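PDB 3R6D: NAD-dependent epimerase/dehydratase from Veillonella parvula DSM 2008, which probably binds NAD(P) in a Rossmann-type domain and, as a member of the NAD-dependent epimerase/dehydratase family, may act as an epimerase or dehydratase. Local coordinates for residues Q137-N140 with V141-S145; Y36-L40 with K41-P45. All blocks are in the same frame, centred on the assembly; numbering follows the deposited sequence.

Two arginines stacked flat on each other recur in both contacts, in different settings. Interaction 1 lies within the last turns of helix 129-144, where regular i to i+4 backbone bonds set the spacing and an asparagine side-chain oxygen is gripped by the first arginine. Interaction 2 lies where strand 33-37 runs out into the short helix 40-43, and there a backbone carbonyl takes the arginine instead. Both are partly buried: in each, apolar side chains face the interior while the arginine pair sits toward the surface. They share no helix or strand, and their centres are about 27 Å apart, although both belong to the same NAD(P)H-binding region of the chain.

Interaction 1: Q137-N140 with V141-S145; sequences QARN and VLRES
Arg139 and Arg143, one helical turn apart, are tied first through the backbone: Arg143 N donates to Arg139 O over 2.9 Å, nearly straight at 170°. Equivalent bonds run from Val141 N to Gln137 O, Leu142 N to Ala138 O and Glu144 N to Asn140 O. Beyond the backbone, the guanidinium groups of Arg139 and Arg143 lie flat on each other, their centres 3.7 Å apart and their planes 17° apart, with Arg139 NE over the middle of the Arg143 group. Arg139 sets out with CG anti to the backbone N (chi1 170°), Arg143 with CG anti to the carbonyl carbon, and a bend at chi3 in each chain brings the two groups side by side. Like charges meet here, for Arg139 NH2 and Arg143 NH2 are 3.3 Å apart. Arg139 is fixed in rotation by a side-on grip on Asn140 OD1, which receives NE at 3.0 Å and NH2 at 2.9 Å, lying in the guanidinium plane. Arg143 NH2 is 3.0 Å from Asn140 OD1, and a partly negative oxygen beside both groups may offset some of the like charge. An alanine at Arg139 removes both donors and the stacking group, which is likely to leave the Asn140 amide freer to turn and the Arg143 guanidinium without the flat partner that orients it.

All this belongs to the C-terminal part of helix 129-144, which packs beside the parallel strands of a Rossmann-type fold. Leu142 turns inward onto Tyr149 and Ile151 of strand 148-158, while Val141 meets Met88 and Val92 of helix 85-96. Close by, Leu142 O accepts from Ser145 N and OG.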
loop_
_atom_site.group_PDB
_atom_site.type_symbol
_atom_site.label_atom_id
_atom_site.label_comp_id
_atom_site.label_asym_id
_atom_site.label_seq_id
_atom_site.Cartn_x
_atom_site.Cartn_y
_atom_site.Cartn_z
ATOM N N GLN A 137 9.867 -6.558 9.716
ATOM C CA GLN A 137 10.634 -7.457 8.864
ATOM C C GLN A 137 10.280 -7.267 7.383
ATOM O O GLN A 137 11.179 -7.244 6.555
ATOM C CB GLN A 137 10.449 -8.914 9.301
ATOM C CG GLN A 137 11.201 -9.210 10.627
ATOM C CD GLN A 137 11.187 -10.671 11.063
ATOM O OE1 GLN A 137 10.170 -11.338 10.939
ATOM N NE2 GLN A 137 12.333 -11.169 11.614
ATOM N N ALA A 138 8.986 -7.114 7.057
ATOM C CA ALA A 138 8.556 -6.855 5.667
ATOM C C ALA A 138 9.138 -5.563 5.108
ATOM O O ALA A 138 9.658 -5.535 3.985
ATOM C CB ALA A 138 7.050 -6.818 5.587
ATOM N N ARG A 139 9.132 -4.523 5.953
ATOM C CA ARG A 139 9.741 -3.264 5.580
ATOM C C ARG A 139 11.227 -3.420 5.286
ATOM O O ARG A 139 11.721 -2.964 4.248
ATOM C CB ARG A 139 9.549 -2.241 6.683
ATOM C CG ARG A 139 10.379 -1.002 6.404
ATOM C CD ARG A 139 10.668 -0.259 7.637
ATOM N NE ARG A 139 11.634 -0.943 8.483
ATOM C CZ ARG A 139 11.898 -0.525 9.702
ATOM N NH1 ARG A 139 11.260 0.536 10.199
ATOM N NH2 ARG A 139 12.815 -1.157 10.418
ATOM N N ASN A 140 11.952 -4.105 6.185
ATOM C CA ASN A 140 13.388 -4.324 5.988
ATOM C C ASN A 140 13.674 -5.080 4.710
ATOM O O ASN A 140 14.574 -4.700 3.973
ATOM C CB ASN A 140 13.998 -5.079 7.176
ATOM C CG ASN A 140 13.992 -4.251 8.451
ATOM O OD1 ASN A 140 13.757 -3.034 8.422
ATOM N ND2 ASN A 140 14.249 -4.909 9.583
ATOM N N VAL A 141 12.883 -6.133 4.428
ATOM C CA VAL A 141 13.109 -6.904 3.199
ATOM C C VAL A 141 12.966 -5.974 1.982
ATOM O O VAL A 141 13.748 -6.031 1.026
ATOM C CB VAL A 141 12.153 -8.115 3.084
ATOM C CG1 VAL A 141 12.177 -8.710 1.659
ATOM C CG2 VAL A 141 12.561 -9.195 4.123
ATOM N N LEU A 142 11.915 -5.145 1.975
ATOM C CA LEU A 142 11.697 -4.286 0.809
ATOM C C LEU A 142 12.799 -3.223 0.660
ATOM O O LEU A 142 13.321 -2.993 -0.435
ATOM C CB LEU A 142 10.296 -3.669 0.827
ATOM C CG LEU A 142 9.925 -2.852 -0.396
ATOM C CD1 LEU A 142 10.079 -3.645 -1.712
ATOM C CD2 LEU A 142 8.489 -2.341 -0.228
ATOM N N ARG A 143 13.196 -2.610 1.774
ATOM C CA ARG A 143 14.300 -1.613 1.701
ATOM C C ARG A 143 15.654 -2.185 1.259
ATOM O O ARG A 143 16.477 -1.482 0.670
ATOM C CB ARG A 143 14.486 -0.882 3.007
ATOM C CG ARG A 143 13.282 -0.110 3.413
ATOM C CD ARG A 143 13.561 0.748 4.708
ATOM N NE ARG A 143 14.181 -0.008 5.835
ATOM C CZ ARG A 143 14.347 0.470 7.086
ATOM N NH1 ARG A 143 13.901 1.681 7.429
ATOM N NH2 ARG A 143 14.949 -0.276 8.012
ATOM N N GLU A 144 15.899 -3.439 1.600
ATOM C CA GLU A 144 17.118 -4.166 1.180
ATOM C C GLU A 144 17.124 -4.604 -0.273
ATOM O O GLU A 144 18.161 -4.998 -0.818
ATOM C CB GLU A 144 17.339 -5.403 2.072
ATOM C CG GLU A 144 17.577 -5.066 3.530
ATOM C CD GLU A 144 17.328 -6.258 4.460
ATOM O OE1 GLU A 144 17.018 -7.400 3.993
ATOM O OE2 GLU A 144 17.437 -6.026 5.686
ATOM N N SER A 145 15.939 -4.604 -0.885
ATOM C CA SER A 145 15.826 -4.968 -2.237
ATOM C C SER A 145 16.416 -3.913 -3.105
ATOM O O SER A 145 16.697 -2.778 -2.656
ATOM C CB SER A 145 14.362 -5.198 -2.567
ATOM O OG SER A 145 13.701 -3.985 -2.952
#

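Interaction 2: Y36-L40 with K41-P45; sequences YGRQL and KTRIP
Arg38 and Arg43 are brought together by matching bends at chi3 (70° and 68°), which fold each chain so that the two guanidinium groups overlap. The setting is the turn after strand 33-37 of the Rossmann-type fold, where Gln39 is the N-cap residue of helix 40-43. The overlap is offset: Arg43 NH1 lies over the rim of the Arg38 group, 3.5 Å from Arg38 NH2, with the planes 13° apart. Arg43 NH1 also donates to Arg38 O at 2.9 Å, Arg38 O lying in the guanidinium plane of Arg43, so the side chain that carries the stack is pinned to the backbone carbonyl of its own stacking partner.

Gln39 O takes two amides. Arg43 N reaches it in the carbonyl plane, whereas Thr42 N approaches from above that plane. On the inner side Leu40 and Ile44 run alongside each other, Leu40 CD2 meeting Ile44 CD1 at 3.9 Å, and both rest on Leu35 of strand 33-37, which seats the turn against the sheet. Farther out, Gln39 and Thr42 point the same way and share a water that donates to Gln39 OE1 and lies 2.6 Å from Thr42 OG1.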
loop_
_atom_site.group_PDB
_atom_site.type_symbol
_atom_site.label_atom_id
_atom_site.label_comp_id
_atom_site.label_asym_id
_atom_site.label_seq_id
_atom_site.Cartn_x
_atom_site.Cartn_y
_atom_site.Cartn_z
ATOM N N TYR A 36 -4.472 -10.367 -7.634
ATOM C CA TYR A 36 -3.956 -11.686 -7.249
ATOM C C TYR A 36 -4.434 -12.030 -5.871
ATOM O O TYR A 36 -4.318 -11.201 -4.947
ATOM C CB TYR A 36 -2.442 -11.618 -7.217
ATOM C CG TYR A 36 -1.773 -12.950 -6.926
ATOM C CD1 TYR A 36 -1.820 -13.984 -7.860
ATOM C CD2 TYR A 36 -1.099 -13.183 -5.724
ATOM C CE1 TYR A 36 -1.182 -15.219 -7.618
ATOM C CE2 TYR A 36 -0.471 -14.421 -5.472
ATOM C CZ TYR A 36 -0.528 -15.431 -6.424
ATOM O OH TYR A 36 0.107 -16.643 -6.237
ATOM N N GLY A 37 -4.950 -13.247 -5.686
ATOM C CA GLY A 37 -5.342 -13.656 -4.330
ATOM C C GLY A 37 -6.275 -14.841 -4.341
ATOM O O GLY A 37 -6.416 -15.544 -5.356
ATOM N N ARG A 38 -6.895 -15.053 -3.179
ATOM C CA ARG A 38 -7.685 -16.250 -2.881
ATOM C C ARG A 38 -9.160 -15.875 -2.905
ATOM O O ARG A 38 -9.555 -14.908 -2.242
ATOM C CB ARG A 38 -7.260 -16.772 -1.518
ATOM C CG ARG A 38 -8.060 -17.976 -1.067
ATOM C CD ARG A 38 -7.793 -18.304 0.401
ATOM N NE ARG A 38 -8.361 -17.294 1.305
ATOM C CZ ARG A 38 -7.671 -16.401 2.008
ATOM N NH1 ARG A 38 -6.334 -16.311 1.924
ATOM N NH2 ARG A 38 -8.339 -15.567 2.792
ATOM N N GLN A 39 -9.980 -16.633 -3.637
ATOM C CA GLN A 39 -11.449 -16.410 -3.666
ATOM C C GLN A 39 -11.805 -14.962 -3.962
ATOM O O GLN A 39 -12.786 -14.452 -3.451
ATOM C CB GLN A 39 -12.151 -16.892 -2.377
ATOM C CG GLN A 39 -12.091 -18.414 -2.258
ATOM C CD GLN A 39 -12.814 -19.076 -3.425
ATOM O OE1 GLN A 39 -13.961 -18.701 -3.760
ATOM N NE2 GLN A 39 -12.191 -20.084 -4.016
ATOM N N LEU A 40 -11.038 -14.321 -4.831
ATOM C CA LEU A 40 -11.294 -12.903 -5.092
ATOM C C LEU A 40 -12.630 -12.703 -5.795
ATOM O O LEU A 40 -13.222 -11.621 -5.681
ATOM C CB LEU A 40 -10.187 -12.268 -5.921
ATOM C CG LEU A 40 -8.833 -12.187 -5.214
ATOM C CD1 LEU A 40 -7.924 -11.329 -6.073
ATOM C CD2 LEU A 40 -8.953 -11.628 -3.825
ATOM N N LYS A 41 -13.133 -13.697 -6.525
ATOM C CA LYS A 41 -14.395 -13.472 -7.236
ATOM C C LYS A 41 -15.592 -13.400 -6.281
ATOM O O LYS A 41 -16.671 -12.954 -6.692
ATOM C CB LYS A 41 -14.628 -14.521 -8.326
ATOM C CG LYS A 41 -13.534 -14.552 -9.398
ATOM C CD LYS A 41 -13.823 -15.659 -10.423
ATOM C CE LYS A 41 -12.819 -15.694 -11.542
ATOM N NZ LYS A 41 -13.346 -16.527 -12.669
ATOM N N THR A 42 -15.430 -13.816 -5.017
ATOM C CA THR A 42 -16.470 -13.609 -4.032
ATOM C C THR A 42 -16.123 -12.508 -3.032
ATOM O O THR A 42 -17.023 -11.883 -2.499
ATOM C CB THR A 42 -16.843 -14.914 -3.283
ATOM O OG1 THR A 42 -15.781 -15.242 -2.373
ATOM C CG2 THR A 42 -17.128 -16.063 -4.291
ATOM N N ARG A 43 -14.843 -12.272 -2.762
ATOM C CA ARG A 43 -14.457 -11.316 -1.727
ATOM C C ARG A 43 -14.452 -9.862 -2.218
ATOM O O ARG A 43 -14.349 -8.924 -1.416
ATOM C CB ARG A 43 -13.051 -11.675 -1.226
ATOM C CG ARG A 43 -13.057 -13.006 -0.484
ATOM C CD ARG A 43 -11.643 -13.472 -0.219
ATOM N NE ARG A 43 -10.947 -12.632 0.729
ATOM C CZ ARG A 43 -9.627 -12.628 0.877
ATOM N NH1 ARG A 43 -8.863 -13.354 0.072
ATOM N NH2 ARG A 43 -9.063 -11.886 1.830
ATOM N N ILE A 44 -14.482 -9.669 -3.531
ATOM C CA ILE A 44 -14.436 -8.336 -4.126
ATOM C C ILE A 44 -15.779 -8.170 -4.852
ATOM O O ILE A 44 -16.260 -9.121 -5.456
ATOM C CB ILE A 44 -13.190 -8.234 -5.037
ATOM C CG1 ILE A 44 -11.893 -8.352 -4.179
ATOM C CG2 ILE A 44 -13.156 -6.936 -5.790
ATOM C CD1 ILE A 44 -10.606 -8.276 -4.978
ATOM N N PRO A 45 -16.380 -6.964 -4.809
ATOM C CA PRO A 45 -17.726 -6.838 -5.347
ATOM C C PRO A 45 -17.787 -6.931 -6.856
ATOM O O PRO A 45 -16.800 -6.685 -7.558
ATOM C CB PRO A 45 -18.188 -5.463 -4.839
ATOM C CG PRO A 45 -16.986 -4.739 -4.614
ATOM C CD PRO A 45 -15.949 -5.722 -4.146
HETATM O O HOH W 1 -5.716 -13.064 -0.730
HETATM O O HOH W 2 -15.707 -17.822 -1.879
#